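Local structure of Non-reducing end beta-L-arabinofuranosidase (Bacteroides thetaiotaomicron, 5MQO) at residues 23-28 / 470-475; 39-44 / 205-210; 111-116 / 120-125; 202-205 / 211-214. The protein is a GH127 glycoside hydrolase linked to the breakdown of plant pectin, where it probably acts as an aceric acidase. All coordinates share one frame; numbering follows the deposited sequence.

Interaction 1 (23-28 / 470-475); sequences NGLTDM and QNYAYT
Near the N-terminal end of the modelled chain, Leu-25 of an irregular arm packs on Asn-471 and Tyr-472, which belong to the 3-10 turn that leads from helix 458-466 into strand 474-477. The leucine carries the whole of its side of the contact. With CG anti to the backbone nitrogen (chi1 -178°), its side chain reaches across to the turn, and CD2 of Leu-25 touches two groups: it lies 3.8 Å from CB of Asn-471 and 4.0 Å from ring carbon CE2 of Tyr-472. The phenol oxygen is also close, with OH of Tyr-472 3.8 Å from Leu-25 CD2. That methyl therefore meets the outer end of the ring, approaching it obliquely. Leu-25 and Asn-471 cross at about a right angle, and the amide carbon CG of Asn-471 lies 4.0 Å from Leu-25 CB. Asparagine suits this place because ND2 is satisfied by the carbonyl of Gln-468, while CB and the flank of the amide face the leucine. Tyr-472 is held in turn by an edge-to-face pairing with Trp-393 of helix 382-399. All three touching residues are buried, and leucine fills the site with aliphatic bulk. In this chain the contact joins the N-terminal arm to the turn where the helical domain, an (alpha/alpha)6 barrel as in GH127 relatives, passes into strand 474-477.

Interaction 2 (39-44 / 205-210); sequences TGIDAV and HRATGK
Ile-41 meets the last turn of helix 192-208 through one methyl group. CG2 of Ile-41 rests on the backbone carbonyl of Arg-206, 3.5 Å from its O, and touches the aliphatic base of the same residue at 4.0 Å from CB. Ala-207 adds a looser apolar contact, its CB 4.4 Å from Ile-41 CG2; so small a side chain lets the turn come close to the helix. Arg-206 offers only the foot of its side chain here. Its chain is extended from CG to NE and carries the guanidinium away from Ile-41, to a salt bridge between NH1 and Glu-250. Behind the isoleucine, a type I turn from Gly-40 to Ala-43 sets the direction of its side chain and is closed by Ala-43 N bonding to Gly-40 O at 3.2 Å. On the other side the helix ends at Gly-209, whose positive phi (88°) is readily adopted by glycine, and an ST turn spans this end, Lys-210 N donating to Thr-208 OG1. The isoleucine thus sits in the connection between strands 37-38 and 44-46, wedged against helix 192-208 at Val-203 and against helix 102-117 at Ala-115, a residue that Ala-207 touches as well.

Interaction 3 (111-116 / 120-125); sequences ASVYAV and PELDKL
Tyr-114 and Val-113 face Leu-122 and Asp-123 across a helical hairpin, in which helices 102-117 and 120-136 run roughly antiparallel; the axes of segments 111-116 and 120-125 come within 9.7 Å, with 148° between their directions. Such hairpins are the building units of the (alpha/alpha)6 barrel. Tyr-114 does most of the touching and can be followed outward. From CB, the ring is set anti to the backbone nitrogen (chi1 178°), which sends it across the gap to the partner helix. There it slides past Leu-122 in the opposite direction, CD1 of Tyr-114 lying 4.1 Å from CB of the leucine. One atom further, CE1 of Tyr-114 is 3.6 Å from CB of Asp-123, the closest approach of the two segments. CZ of the tyrosine remains near that same methylene, at 4.0 Å from Asp-123 CB. At the tip the phenol OH of Tyr-114 passes beside the carboxylate, but OD2 of Asp-123 is 3.7 Å from it, too far for a hydrogen bond. Ring and carboxylate planes are 33° apart, and the two side chains cross obliquely. A long aromatic side chain suits this place, since its flat ring spans the gap to Asp-123. The carboxylate has a stronger partner elsewhere: OD1 forms a salt bridge with Lys-210, at the turn after helix 192-208. Deeper in the hairpin, where the branched valine also packs on Phe-55 and Leu-63 of helix 50-69, Val-113 crosses Leu-122 at about a right angle, with CG1 of Val-113 3.8 Å from CD1 of Leu-122.

Interaction 4 (202-205 / 211-214); sequences IVHH and TTLF
His-205 and Phe-214 stack face to face where helix 192-208 packs against the start of helix 212-230. Their ring planes are 16° apart and the centroids 4.7 Å, a rather open stack; CD2 of His-205 stands 4.3 Å above the centre of the phenylalanine ring. The overlap continues inward to the stems, as CB of His-205 lies 4.1 Å from CB of Phe-214. Phe-214 has its CG anti to the backbone nitrogen (chi1 -170°), which swings the ring over toward the first helix.

Apolar contacts adjoin the stack. CE1 of Phe-214 reaches CG1 of Ile-202 at 4.3 Å, and both residues also touch Met-251, so the phenylalanine packs against helices 192-208 and 243-255. His-204 also packs by van der Waals contact, without a stack. It approaches its partners obliquely: CE1 of His-204 is 3.8 Å from the methyl CG2 of Thr-212. ND1 of His-204 is 3.9 Å from CB of Leu-213. Met-126 and Ile-130 of helix 120-136 lie against the same histidine, whose ring serves as a flat filler among aliphatic groups.

Polar bonding stays local: OG1 of Thr-211, at the outer margin, bonds to Asp-215, and His-205 ND1 gives a weak hydrogen bond to the carbonyl of Lys-210. Between these two segments, therefore, cohesion comes from ring overlap and burial of hydrocarbon, and depends on the fit of surfaces more than on directed polar bonds.

In the fold
Interactions 1 and 2 are buried, whereas interactions 3 and 4 are partly exposed and lie farther from the centre of the chain. The first two bring non-helical parts of the chain against the helical domain and adjoin each other: Asn-23 O probably accepts a hydrogen bond from Ile-41 N. Each turns on one aliphatic side chain. Interactions 3 and 4 instead join helices that are neighbours in sequence, and aromatic rings do much of their packing. Helix 192-208 serves both interaction 2 and interaction 4, while Lys-210 ties interaction 2 to interaction 3 through Asp-123. Val-203 links the set as well, touching Leu-25, Ile-41 and Ala-111.

Interaction 1 (23-28 / 470-475)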
loop_
_atom_site.group_PDB
_atom_site.type_symbol
_atom_site.label_atom_id
_atom_site.label_comp_id
_atom_site.label_asym_id
_atom_site.label_seq_id
_atom_site.Cartn_x
_atom_site.Cartn_y
_atom_site.Cartn_z
ATOM N N ASN A 23 -4.857 13.557 15.894
ATOM C CA ASN A 23 -4.439 12.243 16.409
ATOM C C ASN A 23 -4.237 11.036 15.429
ATOM O O ASN A 23 -4.096 9.871 15.875
ATOM C CB ASN A 23 -5.493 11.860 17.461
ATOM C CG ASN A 23 -4.995 10.823 18.428
ATOM O OD1 ASN A 23 -3.836 10.870 18.852
ATOM N ND2 ASN A 23 -5.855 9.860 18.762
ATOM N N GLY A 24 -4.227 11.290 14.126
ATOM C CA GLY A 24 -4.116 10.205 13.132
ATOM C C GLY A 24 -2.753 9.509 13.046
ATOM O O GLY A 24 -1.758 10.037 13.534
ATOM N N LEU A 25 -2.728 8.310 12.451
ATOM C CA LEU A 25 -1.487 7.618 12.036
ATOM C C LEU A 25 -0.531 8.563 11.340
ATOM O O LEU A 25 0.682 8.527 11.604
ATOM C CB LEU A 25 -1.800 6.461 11.078
ATOM C CG LEU A 25 -0.689 5.551 10.532
ATOM C CD1 LEU A 25 0.088 4.901 11.670
ATOM C CD2 LEU A 25 -1.314 4.483 9.647
ATOM N N THR A 26 -1.073 9.387 10.440
ATOM C CA THR A 26 -0.392 10.613 10.014
ATOM C C THR A 26 -1.275 11.856 10.095
ATOM O O THR A 26 -2.361 11.930 9.518
ATOM C CB THR A 26 0.263 10.502 8.612
ATOM O OG1 THR A 26 -0.627 9.865 7.698
ATOM C CG2 THR A 26 1.532 9.670 8.721
ATOM N N ASP A 27 -0.724 12.865 10.747
ATOM C CA ASP A 27 -1.463 14.002 11.154
ATOM C C ASP A 27 -1.111 15.268 10.379
ATOM O O ASP A 27 -0.311 16.078 10.847
ATOM C CB ASP A 27 -1.176 14.183 12.625
ATOM C CG ASP A 27 -2.009 15.235 13.240
ATOM O OD1 ASP A 27 -3.047 15.589 12.643
ATOM O OD2 ASP A 27 -1.612 15.693 14.333
ATOM N N MET A 28 -1.757 15.468 9.229
ATOM C CA MET A 28 -1.664 16.725 8.466
ATOM C C MET A 28 -2.687 17.794 8.948
ATOM O O MET A 28 -2.980 18.764 8.257
ATOM C CB MET A 28 -1.825 16.437 6.965
ATOM C CG MET A 28 -0.729 15.530 6.445
ATOM S SD MET A 28 -0.580 15.156 4.688
ATOM C CE MET A 28 -0.904 16.739 3.989
ATOM N N GLN A 470 -7.309 0.105 8.680
ATOM C CA GLN A 470 -8.435 0.962 9.165
ATOM C C GLN A 470 -8.167 2.457 9.173
ATOM O O GLN A 470 -9.117 3.235 9.042
ATOM C CB GLN A 470 -8.954 0.556 10.552
ATOM C CG GLN A 470 -7.941 0.661 11.694
ATOM C CD GLN A 470 -7.010 -0.520 11.750
ATOM O OE1 GLN A 470 -7.197 -1.506 11.019
ATOM N NE2 GLN A 470 -5.991 -0.436 12.595
ATOM N N ASN A 471 -6.892 2.843 9.324
ATOM C CA ASN A 471 -6.477 4.242 9.317
ATOM C C ASN A 471 -6.473 4.866 7.945
ATOM O O ASN A 471 -6.143 6.042 7.841
ATOM C CB ASN A 471 -5.089 4.395 9.910
ATOM C CG ASN A 471 -5.082 4.197 11.390
ATOM O OD1 ASN A 471 -5.363 5.137 12.151
ATOM N ND2 ASN A 471 -4.761 2.995 11.821
ATOM N N TYR A 472 -6.834 4.092 6.911
ATOM C CA TYR A 472 -7.005 4.573 5.534
ATOM C C TYR A 472 -8.492 4.655 5.037
ATOM O O TYR A 472 -8.759 5.022 3.882
ATOM C CB TYR A 472 -6.149 3.668 4.607
ATOM C CG TYR A 472 -4.663 3.761 4.942
ATOM C CD1 TYR A 472 -3.887 4.765 4.386
ATOM C CD2 TYR A 472 -4.067 2.903 5.874
ATOM C CE1 TYR A 472 -2.561 4.917 4.737
ATOM C CE2 TYR A 472 -2.726 3.044 6.232
ATOM C CZ TYR A 472 -1.969 4.052 5.653
ATOM O OH TYR A 472 -0.631 4.209 5.942
ATOM N N ALA A 473 -9.461 4.357 5.905
ATOM C CA ALA A 473 -10.853 4.234 5.456
ATOM C C ALA A 473 -11.470 5.581 5.181
ATOM O O ALA A 473 -12.187 5.703 4.212
ATOM C CB ALA A 473 -11.684 3.472 6.461
ATOM N N TYR A 474 -11.162 6.588 6.005
ATOM C CA TYR A 474 -11.749 7.927 5.861
ATOM C C TYR A 474 -10.684 9.026 5.938
ATOM O O TYR A 474 -9.591 8.816 6.465
ATOM C CB TYR A 474 -12.773 8.213 6.983
ATOM C CG TYR A 474 -13.927 7.232 7.167
ATOM C CD1 TYR A 474 -15.134 7.373 6.454
ATOM C CD2 TYR A 474 -13.848 6.195 8.104
ATOM C CE1 TYR A 474 -16.200 6.477 6.633
ATOM C CE2 TYR A 474 -14.906 5.309 8.288
ATOM C CZ TYR A 474 -16.075 5.454 7.550
ATOM O OH TYR A 474 -17.100 4.573 7.733
ATOM N N THR A 475 -11.003 10.208 5.429
ATOM C CA THR A 475 -10.299 11.414 5.841
ATOM C C THR A 475 -11.303 12.481 6.207
ATOM O O THR A 475 -12.491 12.370 5.896
ATOM C CB THR A 475 -9.432 11.963 4.708
ATOM O OG1 THR A 475 -10.239 12.055 3.530
ATOM C CG2 THR A 475 -8.202 11.056 4.445
#

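Interaction 2 (39-44 / 205-210)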
loop_
_atom_site.group_PDB
_atom_site.type_symbol
_atom_site.label_atom_id
_atom_site.label_comp_id
_atom_site.label_asym_id
_atom_site.label_seq_id
_atom_site.Cartn_x
_atom_site.Cartn_y
_atom_site.Cartn_z
ATOM N N THR A 39 -8.375 10.571 10.173
ATOM C CA THR A 39 -9.108 10.274 11.382
ATOM C C THR A 39 -8.086 9.811 12.413
ATOM O O THR A 39 -7.013 9.313 12.061
ATOM C CB THR A 39 -10.122 9.119 11.207
ATOM O OG1 THR A 39 -9.441 7.853 11.138
ATOM C CG2 THR A 39 -10.973 9.308 9.997
ATOM N N GLY A 40 -8.448 9.945 13.683
ATOM C CA GLY A 40 -7.608 9.525 14.798
ATOM C C GLY A 40 -7.316 8.052 14.700
ATOM O O GLY A 40 -8.077 7.291 14.124
ATOM N N ILE A 41 -6.178 7.657 15.247
ATOM C CA ILE A 41 -5.691 6.278 15.152
ATOM C C ILE A 41 -6.645 5.288 15.828
ATOM O O ILE A 41 -6.680 4.121 15.451
ATOM C CB ILE A 41 -4.225 6.187 15.683
ATOM C CG1 ILE A 41 -3.569 4.878 15.268
ATOM C CG2 ILE A 41 -4.140 6.361 17.191
ATOM C CD1 ILE A 41 -2.065 4.902 15.416
ATOM N N ASP A 42 -7.436 5.795 16.781
ATOM C CA ASP A 42 -8.449 5.031 17.553
ATOM C C ASP A 42 -9.923 5.109 17.064
ATOM O O ASP A 42 -10.809 4.378 17.578
ATOM C CB ASP A 42 -8.382 5.433 19.049
ATOM C CG ASP A 42 -8.646 6.956 19.317
ATOM O OD1 ASP A 42 -8.619 7.823 18.416
ATOM O OD2 ASP A 42 -8.858 7.287 20.493
ATOM N N ALA A 43 -10.175 5.945 16.056
ATOM C CA ALA A 43 -11.540 6.268 15.612
ATOM C C ALA A 43 -12.259 5.231 14.757
ATOM O O ALA A 43 -13.479 5.184 14.786
ATOM C CB ALA A 43 -11.526 7.586 14.860
ATOM N N VAL A 44 -11.530 4.430 13.982
ATOM C CA VAL A 44 -12.151 3.498 13.044
ATOM C C VAL A 44 -11.820 2.077 13.493
ATOM O O VAL A 44 -10.654 1.772 13.705
ATOM C CB VAL A 44 -11.671 3.757 11.590
ATOM C CG1 VAL A 44 -12.333 2.808 10.597
ATOM C CG2 VAL A 44 -11.956 5.201 11.174
ATOM N N HIS A 205 2.333 7.032 21.340
ATOM C CA HIS A 205 1.777 8.242 21.977
ATOM C C HIS A 205 0.329 8.478 21.596
ATOM O O HIS A 205 -0.516 8.725 22.437
ATOM C CB HIS A 205 2.592 9.462 21.569
ATOM C CG HIS A 205 2.128 10.745 22.184
ATOM N ND1 HIS A 205 1.880 10.880 23.536
ATOM C CD2 HIS A 205 1.914 11.967 21.640
ATOM C CE1 HIS A 205 1.513 12.124 23.792
ATOM N NE2 HIS A 205 1.528 12.805 22.663
ATOM N N ARG A 206 0.063 8.382 20.307
ATOM C CA ARG A 206 -1.250 8.629 19.754
ATOM C C ARG A 206 -2.298 7.600 20.185
ATOM O O ARG A 206 -3.469 7.936 20.284
ATOM C CB ARG A 206 -1.127 8.731 18.229
ATOM C CG ARG A 206 -0.358 9.995 17.820
ATOM C CD ARG A 206 -0.308 10.224 16.316
ATOM N NE ARG A 206 0.406 11.463 15.987
ATOM C CZ ARG A 206 0.955 11.760 14.806
ATOM N NH1 ARG A 206 0.906 10.915 13.781
ATOM N NH2 ARG A 206 1.580 12.914 14.649
ATOM N N ALA A 207 -1.866 6.367 20.460
ATOM C CA ALA A 207 -2.750 5.262 20.807
ATOM C C ALA A 207 -3.047 5.149 22.290
ATOM O O ALA A 207 -4.175 4.819 22.642
ATOM C CB ALA A 207 -2.152 3.952 20.323
ATOM N N THR A 208 -2.032 5.360 23.134
ATOM C CA THR A 208 -2.108 5.142 24.581
ATOM C C THR A 208 -2.243 6.428 25.406
ATOM O O THR A 208 -2.668 6.393 26.562
ATOM C CB THR A 208 -0.847 4.409 25.112
ATOM O OG1 THR A 208 0.314 5.271 25.086
ATOM C CG2 THR A 208 -0.567 3.134 24.301
ATOM N N GLY A 209 -1.837 7.560 24.842
ATOM C CA GLY A 209 -1.744 8.800 25.601
ATOM C C GLY A 209 -0.403 8.982 26.281
ATOM O O GLY A 209 -0.033 10.102 26.602
ATOM N N LYS A 210 0.348 7.896 26.464
ATOM C CA LYS A 210 1.543 7.914 27.290
ATOM C C LYS A 210 2.749 8.519 26.568
ATOM O O LYS A 210 2.965 8.304 25.355
ATOM C CB LYS A 210 1.907 6.496 27.744
ATOM C CG LYS A 210 0.815 5.758 28.498
ATOM C CD LYS A 210 1.379 4.509 29.165
ATOM C CE LYS A 210 0.279 3.581 29.662
ATOM N NZ LYS A 210 0.756 2.179 29.826
#

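Interaction 3 (111-116 / 120-125)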
loop_
_atom_site.group_PDB
_atom_site.type_symbol
_atom_site.label_atom_id
_atom_site.label_comp_id
_atom_site.label_asym_id
_atom_site.label_seq_id
_atom_site.Cartn_x
_atom_site.Cartn_y
_atom_site.Cartn_z
ATOM N N ALA A 111 0.859 -1.255 18.971
ATOM C CA ALA A 111 0.180 -0.017 19.375
ATOM C C ALA A 111 -0.979 0.353 18.492
ATOM O O ALA A 111 -1.905 1.005 18.942
ATOM C CB ALA A 111 1.161 1.145 19.382
ATOM N N SER A 112 -0.888 -0.002 17.220
ATOM C CA SER A 112 -1.872 0.392 16.232
ATOM C C SER A 112 -3.136 -0.420 16.389
ATOM O O SER A 112 -4.256 0.094 16.252
ATOM C CB SER A 112 -1.271 0.198 14.835
ATOM O OG SER A 112 -0.163 1.068 14.645
ATOM N N VAL A 113 -2.916 -1.711 16.627
ATOM C CA VAL A 113 -3.935 -2.687 17.002
ATOM C C VAL A 113 -4.594 -2.332 18.329
ATOM O O VAL A 113 -5.813 -2.349 18.441
ATOM C CB VAL A 113 -3.288 -4.086 17.102
ATOM C CG1 VAL A 113 -4.170 -5.086 17.851
ATOM C CG2 VAL A 113 -2.947 -4.601 15.706
ATOM N N TYR A 114 -3.777 -2.036 19.337
ATOM C CA TYR A 114 -4.260 -1.560 20.631
ATOM C C TYR A 114 -5.179 -0.355 20.511
ATOM O O TYR A 114 -6.197 -0.301 21.182
ATOM C CB TYR A 114 -3.090 -1.234 21.564
ATOM C CG TYR A 114 -3.504 -0.695 22.906
ATOM C CD1 TYR A 114 -3.822 -1.553 23.963
ATOM C CD2 TYR A 114 -3.603 0.672 23.115
ATOM C CE1 TYR A 114 -4.232 -1.047 25.189
ATOM C CE2 TYR A 114 -4.001 1.187 24.331
ATOM C CZ TYR A 114 -4.308 0.335 25.369
ATOM O OH TYR A 114 -4.679 0.880 26.577
ATOM N N ALA A 115 -4.857 0.601 19.652
ATOM C CA ALA A 115 -5.716 1.791 19.481
ATOM C C ALA A 115 -7.179 1.438 19.166
ATOM O O ALA A 115 -8.110 2.147 19.562
ATOM C CB ALA A 115 -5.144 2.714 18.411
ATOM N N VAL A 116 -7.354 0.326 18.468
ATOM C CA VAL A 116 -8.669 -0.198 18.092
ATOM C C VAL A 116 -9.338 -1.020 19.190
ATOM O O VAL A 116 -10.564 -0.942 19.334
ATOM C CB VAL A 116 -8.560 -1.059 16.784
ATOM C CG1 VAL A 116 -9.763 -1.970 16.546
ATOM C CG2 VAL A 116 -8.377 -0.153 15.586
ATOM N N PRO A 120 -5.778 -4.803 27.447
ATOM C CA PRO A 120 -4.777 -4.364 28.419
ATOM C C PRO A 120 -3.568 -5.291 28.495
ATOM O O PRO A 120 -2.540 -4.876 29.029
ATOM C CB PRO A 120 -5.557 -4.331 29.741
ATOM C CG PRO A 120 -6.994 -4.209 29.328
ATOM C CD PRO A 120 -7.060 -5.095 28.116
ATOM N N GLU A 121 -3.671 -6.513 27.964
ATOM C CA GLU A 121 -2.481 -7.371 27.815
ATOM C C GLU A 121 -1.476 -6.855 26.785
ATOM O O GLU A 121 -0.282 -7.127 26.907
ATOM C CB GLU A 121 -2.834 -8.839 27.527
ATOM C CG GLU A 121 -3.190 -9.639 28.788
ATOM C CD GLU A 121 -2.642 -11.065 28.800
ATOM O OE1 GLU A 121 -2.479 -11.690 27.724
ATOM O OE2 GLU A 121 -2.379 -11.573 29.909
ATOM N N LEU A 122 -1.943 -6.121 25.776
ATOM C CA LEU A 122 -1.022 -5.427 24.861
ATOM C C LEU A 122 -0.368 -4.217 25.542
ATOM O O LEU A 122 0.834 -3.988 25.342
ATOM C CB LEU A 122 -1.715 -5.000 23.553
ATOM C CG LEU A 122 -2.184 -6.110 22.594
ATOM C CD1 LEU A 122 -2.683 -5.500 21.285
ATOM C CD2 LEU A 122 -1.113 -7.161 22.323
ATOM N N ASP A 123 -1.136 -3.465 26.341
ATOM C CA ASP A 123 -0.622 -2.243 26.958
ATOM C C ASP A 123 0.544 -2.558 27.875
ATOM O O ASP A 123 1.515 -1.809 27.921
ATOM C CB ASP A 123 -1.706 -1.498 27.735
ATOM C CG ASP A 123 -1.314 -0.076 28.085
ATOM O OD1 ASP A 123 -0.424 0.511 27.443
ATOM O OD2 ASP A 123 -1.908 0.479 29.015
ATOM N N LYS A 124 0.450 -3.691 28.567
ATOM C CA LYS A 124 1.518 -4.182 29.451
ATOM C C LYS A 124 2.735 -4.702 28.673
ATOM O O LYS A 124 3.885 -4.322 28.962
ATOM C CB LYS A 124 0.960 -5.248 30.406
ATOM C CG LYS A 124 -0.013 -4.632 31.411
ATOM C CD LYS A 124 -1.086 -5.583 31.936
ATOM C CE LYS A 124 -2.219 -4.793 32.597
ATOM N NZ LYS A 124 -2.950 -5.543 33.661
ATOM N N LEU A 125 2.470 -5.558 27.690
ATOM C CA LEU A 125 3.483 -5.997 26.725
ATOM C C LEU A 125 4.226 -4.829 26.050
ATOM O O LEU A 125 5.409 -4.947 25.725
ATOM C CB LEU A 125 2.822 -6.876 25.671
ATOM C CG LEU A 125 3.610 -7.293 24.430
ATOM C CD1 LEU A 125 4.899 -8.031 24.763
ATOM C CD2 LEU A 125 2.698 -8.156 23.563
#

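Interaction 4 (202-205 / 211-214)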
loop_
_atom_site.group_PDB
_atom_site.type_symbol
_atom_site.label_atom_id
_atom_site.label_comp_id
_atom_site.label_asym_id
_atom_site.label_seq_id
_atom_site.Cartn_x
_atom_site.Cartn_y
_atom_site.Cartn_z
ATOM N N ILE A 202 5.747 7.854 18.111
ATOM C CA ILE A 202 4.628 8.733 17.735
ATOM C C ILE A 202 3.316 7.928 17.810
ATOM O O ILE A 202 2.348 8.332 18.453
ATOM C CB ILE A 202 4.792 9.282 16.306
ATOM C CG1 ILE A 202 5.966 10.235 16.212
ATOM C CG2 ILE A 202 3.531 10.009 15.809
ATOM C CD1 ILE A 202 6.501 10.283 14.792
ATOM N N VAL A 203 3.322 6.781 17.138
ATOM C CA VAL A 203 2.173 5.893 17.084
ATOM C C VAL A 203 1.777 5.419 18.487
ATOM O O VAL A 203 0.587 5.350 18.806
ATOM C CB VAL A 203 2.461 4.696 16.159
ATOM C CG1 VAL A 203 1.361 3.646 16.245
ATOM C CG2 VAL A 203 2.625 5.173 14.716
ATOM N N HIS A 204 2.765 5.103 19.317
ATOM C CA HIS A 204 2.459 4.696 20.666
ATOM C C HIS A 204 1.783 5.825 21.452
ATOM O O HIS A 204 0.792 5.593 22.136
ATOM C CB HIS A 204 3.704 4.231 21.404
ATOM C CG HIS A 204 3.433 3.860 22.822
ATOM N ND1 HIS A 204 3.656 4.726 23.872
ATOM C CD2 HIS A 204 2.896 2.741 23.354
ATOM C CE1 HIS A 204 3.289 4.141 24.998
ATOM N NE2 HIS A 204 2.827 2.936 24.713
ATOM N N HIS A 205 2.333 7.032 21.340
ATOM C CA HIS A 205 1.777 8.242 21.977
ATOM C C HIS A 205 0.329 8.478 21.596
ATOM O O HIS A 205 -0.516 8.725 22.437
ATOM C CB HIS A 205 2.592 9.462 21.569
ATOM C CG HIS A 205 2.128 10.745 22.184
ATOM N ND1 HIS A 205 1.880 10.880 23.536
ATOM C CD2 HIS A 205 1.914 11.967 21.640
ATOM C CE1 HIS A 205 1.513 12.124 23.792
ATOM N NE2 HIS A 205 1.528 12.805 22.663
ATOM N N THR A 211 3.555 9.219 27.365
ATOM C CA THR A 211 4.767 9.887 26.910
ATOM C C THR A 211 6.058 9.030 27.086
ATOM O O THR A 211 7.170 9.475 26.795
ATOM C CB THR A 211 4.889 11.231 27.646
ATOM O OG1 THR A 211 5.786 12.076 26.919
ATOM C CG2 THR A 211 5.389 11.064 29.124
ATOM N N THR A 212 5.894 7.795 27.547
ATOM C CA THR A 212 7.014 6.925 27.888
ATOM C C THR A 212 7.937 6.613 26.673
ATOM O O THR A 212 9.146 6.846 26.746
ATOM C CB THR A 212 6.513 5.671 28.695
ATOM O OG1 THR A 212 7.618 4.981 29.286
ATOM C CG2 THR A 212 5.670 4.680 27.874
ATOM N N LEU A 213 7.373 6.151 25.553
ATOM C CA LEU A 213 8.188 5.864 24.366
ATOM C C LEU A 213 8.429 7.125 23.554
ATOM O O LEU A 213 9.497 7.284 22.955
ATOM C CB LEU A 213 7.551 4.797 23.460
ATOM C CG LEU A 213 8.450 4.346 22.285
ATOM C CD1 LEU A 213 9.788 3.805 22.761
ATOM C CD2 LEU A 213 7.768 3.327 21.389
ATOM N N PHE A 214 7.433 8.006 23.509
ATOM C CA PHE A 214 7.559 9.272 22.777
ATOM C C PHE A 214 8.809 10.076 23.136
ATOM O O PHE A 214 9.531 10.551 22.251
ATOM C CB PHE A 214 6.329 10.132 23.027
ATOM C CG PHE A 214 6.247 11.342 22.151
ATOM C CD1 PHE A 214 6.205 11.209 20.776
ATOM C CD2 PHE A 214 6.203 12.617 22.702
ATOM C CE1 PHE A 214 6.110 12.309 19.961
ATOM C CE2 PHE A 214 6.112 13.732 21.887
ATOM C CZ PHE A 214 6.057 13.576 20.509
#